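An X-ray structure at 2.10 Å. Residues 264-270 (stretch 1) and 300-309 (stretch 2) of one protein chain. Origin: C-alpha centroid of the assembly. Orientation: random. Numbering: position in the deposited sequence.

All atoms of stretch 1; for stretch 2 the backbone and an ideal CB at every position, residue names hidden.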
ATOM      1  N   SER A 264       1.642   0.655 -13.470  1.00  6.64           N
ATOM      2  CA  SER A 264       2.125   1.808 -14.256  1.00  7.90           C
ATOM      3  C   SER A 264       3.138   1.357 -15.313  1.00  8.56           C
ATOM      4  O   SER A 264       3.774   2.198 -15.944  1.00  8.46           O
ATOM      5  CB  SER A 264       2.782   2.884 -13.387  1.00  7.36           C
ATOM      6  OG  SER A 264       1.940   3.282 -12.315  1.00  6.15           O
ATOM      7  N   GLY A 265       3.270   0.038 -15.498  1.00  8.53           N
ATOM      8  CA  GLY A 265       4.203  -0.528 -16.485  1.00  9.23           C
ATOM      9  C   GLY A 265       5.660  -0.585 -16.061  1.00  9.19           C
ATOM     10  O   GLY A 265       6.550  -0.468 -16.901  1.00 10.88           O
ATOM     11  N   THR A 266       5.918  -0.725 -14.761  1.00  9.04           N
ATOM     12  CA  THR A 266       7.277  -0.648 -14.210  1.00  8.81           C
ATOM     13  C   THR A 266       7.607  -1.874 -13.355  1.00  8.74           C
ATOM     14  O   THR A 266       6.943  -2.142 -12.341  1.00  8.64           O
ATOM     15  CB  THR A 266       7.512   0.709 -13.423  1.00  9.84           C
ATOM     16  OG1 THR A 266       7.339   1.800 -14.344  1.00 10.12           O
ATOM     17  CG2 THR A 266       8.953   0.811 -12.722  1.00  7.51           C
ATOM     18  N   PRO A 267       8.677  -2.581 -13.727  1.00  8.07           N
ATOM     19  CA  PRO A 267       9.043  -3.800 -13.011  1.00  8.75           C
ATOM     20  C   PRO A 267       9.687  -3.432 -11.662  1.00  8.92           C
ATOM     21  O   PRO A 267       9.999  -2.261 -11.410  1.00  8.95           O
ATOM     22  CB  PRO A 267      10.040  -4.479 -13.974  1.00  7.64           C
ATOM     23  CG  PRO A 267      10.768  -3.276 -14.620  1.00  8.33           C
ATOM     24  CD  PRO A 267       9.661  -2.225 -14.787  1.00  8.73           C
ATOM     25  N   VAL A 268       9.904  -4.434 -10.823  1.00 10.26           N
ATOM     26  CA  VAL A 268      10.284  -4.192  -9.439  1.00 10.24           C
ATOM     27  C   VAL A 268      11.450  -5.074  -9.090  1.00 10.62           C
ATOM     28  O   VAL A 268      11.432  -6.245  -9.360  1.00 11.67           O
ATOM     29  CB  VAL A 268       9.083  -4.450  -8.462  1.00  9.66           C
ATOM     30  CG1 VAL A 268       9.494  -4.189  -7.000  1.00 11.36           C
ATOM     31  CG2 VAL A 268       7.896  -3.557  -8.843  1.00  7.28           C
ATOM     32  N   VAL A 269      12.486  -4.494  -8.510  1.00 11.39           N
ATOM     33  CA  VAL A 269      13.470  -5.289  -7.776  1.00 10.92           C
ATOM     34  C   VAL A 269      13.159  -5.149  -6.281  1.00 10.74           C
ATOM     35  O   VAL A 269      13.049  -4.049  -5.800  1.00 11.00           O
ATOM     36  CB  VAL A 269      14.911  -4.778  -8.022  1.00 11.12           C
ATOM     37  CG1 VAL A 269      15.923  -5.519  -7.075  1.00  8.88           C
ATOM     38  CG2 VAL A 269      15.266  -4.908  -9.474  1.00  9.76           C
ATOM     39  N   GLY A 270      13.017  -6.252  -5.559  1.00 10.20           N
ATOM     40  CA  GLY A 270      12.848  -6.162  -4.126  1.00 10.00           C
ATOM     41  C   GLY A 270      13.626  -7.231  -3.350  1.00 10.09           C
ATOM     42  O   GLY A 270      14.178  -8.153  -3.919  1.00  9.17           O
ATOM     43  N   UNK A 300      22.655  -7.401 -14.442  1.00 23.10           N
ATOM     44  CA  UNK A 300      21.891  -8.452 -15.094  1.00 23.56           C
ATOM     45  C   UNK A 300      20.504  -8.679 -14.558  1.00 21.87           C
ATOM     46  O   UNK A 300      19.575  -8.931 -15.327  1.00 21.86           O
ATOM     47  CB  UNK A 300      22.666  -9.768 -15.000  1.00 23.56           C
ATOM     48  N   UNK A 301      20.384  -8.683 -13.239  1.00 19.95           N
ATOM     49  CA  UNK A 301      19.082  -8.654 -12.567  1.00 19.14           C
ATOM     50  C   UNK A 301      18.260  -7.532 -13.187  1.00 18.54           C
ATOM     51  O   UNK A 301      17.136  -7.749 -13.575  1.00 18.74           O
ATOM     52  CB  UNK A 301      19.232  -8.458 -11.057  1.00 19.14           C
ATOM     53  N   UNK A 302      18.840  -6.345 -13.294  1.00 19.13           N
ATOM     54  CA  UNK A 302      18.101  -5.193 -13.812  1.00 19.43           C
ATOM     55  C   UNK A 302      17.755  -5.336 -15.272  1.00 19.48           C
ATOM     56  O   UNK A 302      16.611  -5.087 -15.680  1.00 19.59           O
ATOM     57  CB  UNK A 302      18.909  -3.910 -13.606  1.00 19.43           C
ATOM     58  N   UNK A 303      18.728  -5.753 -16.077  1.00 18.97           N
ATOM     59  CA  UNK A 303      18.498  -5.855 -17.512  1.00 18.20           C
ATOM     60  C   UNK A 303      17.584  -7.049 -17.908  1.00 17.94           C
ATOM     61  O   UNK A 303      16.983  -7.020 -18.983  1.00 18.44           O
ATOM     62  CB  UNK A 303      19.846  -5.980 -18.224  1.00 18.20           C
ATOM     63  N   UNK A 304      17.459  -8.067 -17.051  1.00 16.48           N
ATOM     64  CA  UNK A 304      16.509  -9.165 -17.291  1.00 15.33           C
ATOM     65  C   UNK A 304      15.053  -8.984 -16.808  1.00 16.39           C
ATOM     66  O   UNK A 304      14.217  -9.917 -16.938  1.00 15.05           O
ATOM     67  CB  UNK A 304      17.069 -10.422 -16.622  1.00 15.33           C
ATOM     68  N   UNK A 305      14.725  -7.813 -16.233  1.00 15.75           N
ATOM     69  CA  UNK A 305      13.360  -7.625 -15.661  1.00 16.85           C
ATOM     70  C   UNK A 305      12.314  -7.653 -16.804  1.00 16.81           C
ATOM     71  O   UNK A 305      12.649  -7.354 -17.967  1.00 16.33           O
ATOM     72  CB  UNK A 305      13.270  -6.306 -14.891  1.00 16.85           C
ATOM     73  N   UNK A 306      11.062  -8.024 -16.471  1.00 16.92           N
ATOM     74  CA  UNK A 306       9.955  -8.026 -17.438  1.00 16.25           C
ATOM     75  C   UNK A 306       9.672  -6.637 -17.977  1.00 16.09           C
ATOM     76  O   UNK A 306      10.045  -5.637 -17.358  1.00 15.51           O
ATOM     77  CB  UNK A 306       8.688  -8.594 -16.795  1.00 16.25           C
ATOM     78  N   UNK A 307       9.058  -6.584 -19.153  1.00 15.87           N
ATOM     79  CA  UNK A 307       8.721  -5.336 -19.791  1.00 15.53           C
ATOM     80  C   UNK A 307       7.366  -4.836 -19.293  1.00 14.94           C
ATOM     81  O   UNK A 307       6.632  -5.583 -18.590  1.00 14.10           O
ATOM     82  CB  UNK A 307       8.714  -5.499 -21.312  1.00 15.53           C
ATOM     83  N   UNK A 308       7.013  -3.606 -19.691  1.00 13.19           N
ATOM     84  CA  UNK A 308       5.774  -2.924 -19.268  1.00 13.21           C
ATOM     85  C   UNK A 308       4.480  -3.717 -19.419  1.00 13.10           C
ATOM     86  O   UNK A 308       3.655  -3.753 -18.495  1.00 13.33           O
ATOM     87  CB  UNK A 308       5.628  -1.627 -20.066  1.00 13.21           C
ATOM     88  N   UNK A 309       4.300  -4.344 -20.574  1.00 13.16           N
ATOM     89  CA  UNK A 309       3.067  -5.052 -20.881  1.00 14.03           C
ATOM     90  C   UNK A 309       2.837  -6.219 -19.931  1.00 12.71           C
ATOM     91  O   UNK A 309       1.736  -6.436 -19.469  1.00 11.68           O
ATOM     92  CB  UNK A 309       3.092  -5.552 -22.327  1.00 14.03           C
TER

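Position 300 opens the stretch in helical conformation, and its CB lies beyond the reach of stretch 1. With nothing there to select a side chain, almost any helix-compatible residue would serve; the deposited residue is Arg300, whose side chain, with chi1 and chi2 both m, makes no contact with stretch 1.

At position 301 the CA-to-CB bond points toward stretch 1, and the methyl groups of Val269 lie in that direction, although nothing comes close to the ideal CB itself. A side chain with at least one apolar branch would suit, so valine, isoleucine, leucine or threonine are all plausible. The residue is Thr301; its CG2 packs 4.1 Å from Val269 CG2, while its hydroxyl is hydrogen-bonded elsewhere in the structure.

Position 302, also helical, directs its CB sideways. A short side chain would fall short of stretch 1, whereas a longer, flexible apolar one could bend back to Val269; leucine or methionine would fit. It is Leu302, with chi1 t and chi2 p, which brings CD1 to a loose 4.4 Å from Val269 CG2.

Positions 303 and 304 are both out of reach of stretch 1. The first keeps helical angles and makes no specific demand; it is Ala303. At the second, phi/psi of -86/2 does not require glycine, but the ideal CB of 304 would sit only 3.2 Å from Arg300 O, a crowding that favours a residue without one. Gly304 occupies it, and its N donates a 2.9 Å hydrogen bond to Arg300 O.

Position 305 has left the helix, with phi/psi of -66/154, and aims its CB at stretch 1. The ideal CB is 3.8 Å from Pro267 CB, and beyond it lie the proline ring and the side chain of Val269, an apolar surface that calls for a branched or long aliphatic residue: leucine, isoleucine or methionine. The residue is Leu305, in the mt rotamer. Its CD1 touches both neighbours, 3.8 Å from Pro267 CG and 3.9 Å from Val269 CG2, and its CD2 lies 3.7 Å from Val268 O.

At position 306 the CB points sideways, 5.2 Å from Pro267 CB. The phi of -62 and psi of 157 are compatible with proline, though a small or medium apolar side chain could also lie beside the ring. Pro306 is found, its CG 4.1 Å from Pro267 CB; its carbonyl O comes closer, 3.6 Å from that same CB.

Position 307 turns away from stretch 1 just before a helix, at the N-cap. Serine, threonine, aspartate or asparagine are common there, but the residue is Ala307, which has no polar side chain to cap with.

Position 308 offers the clearest polar cue. Its ideal CB is 3.5 Å from Gly265 O, an acceptor calling for a short donor such as serine or threonine. Ser308 OG donates a 2.6 Å hydrogen bond to Gly265 O.

Position 309 points away, leaving polar residues free to fit; it is Asp309.

Stretch 2 300-309: RTLAGLPASD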
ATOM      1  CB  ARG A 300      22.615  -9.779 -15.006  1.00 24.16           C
ATOM      2  CG  ARG A 300      24.042  -9.721 -15.548  1.00 30.41           C
ATOM      3  CD  ARG A 300      24.135  -9.474 -17.020  1.00 33.31           C
ATOM      4  NE  ARG A 300      25.436  -9.928 -17.494  1.00 40.92           N
ATOM      5  CZ  ARG A 300      25.694 -11.137 -17.991  1.00 43.25           C
ATOM      6  NH1 ARG A 300      24.742 -12.066 -18.096  1.00 42.62           N
ATOM      7  NH2 ARG A 300      26.927 -11.407 -18.396  1.00 46.61           N
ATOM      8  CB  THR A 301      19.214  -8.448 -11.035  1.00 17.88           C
ATOM      9  OG1 THR A 301      19.596  -9.684 -10.432  1.00 14.96           O
ATOM     10  CG2 THR A 301      17.881  -7.991 -10.401  1.00 19.00           C
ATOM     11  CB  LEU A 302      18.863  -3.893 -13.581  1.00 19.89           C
ATOM     12  CG  LEU A 302      18.043  -2.596 -13.725  1.00 21.29           C
ATOM     13  CD1 LEU A 302      17.182  -2.359 -12.466  1.00 19.32           C
ATOM     14  CD2 LEU A 302      18.934  -1.402 -13.994  1.00 22.35           C
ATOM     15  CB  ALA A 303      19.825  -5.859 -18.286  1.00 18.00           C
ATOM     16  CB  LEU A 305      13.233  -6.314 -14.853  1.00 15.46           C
ATOM     17  CG  LEU A 305      13.968  -6.109 -13.516  1.00 15.12           C
ATOM     18  CD1 LEU A 305      13.969  -4.636 -13.137  1.00 11.24           C
ATOM     19  CD2 LEU A 305      13.368  -6.944 -12.392  1.00 11.80           C
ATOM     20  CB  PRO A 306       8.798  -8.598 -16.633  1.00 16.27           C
ATOM     21  CG  PRO A 306       9.159  -8.307 -15.219  1.00 15.93           C
ATOM     22  CD  PRO A 306      10.613  -8.509 -15.153  1.00 17.14           C
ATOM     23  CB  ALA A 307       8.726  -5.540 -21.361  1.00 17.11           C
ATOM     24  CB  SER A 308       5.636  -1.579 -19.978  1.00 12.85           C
ATOM     25  OG  SER A 308       6.641  -0.697 -19.498  1.00 15.60           O
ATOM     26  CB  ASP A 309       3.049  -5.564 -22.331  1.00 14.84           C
ATOM     27  CG  ASP A 309       2.815  -4.466 -23.345  1.00 19.47           C
ATOM     28  OD1 ASP A 309       2.807  -3.278 -22.957  1.00 26.94           O
ATOM     29  OD2 ASP A 309       2.652  -4.793 -24.561  1.00 26.81           O
TER
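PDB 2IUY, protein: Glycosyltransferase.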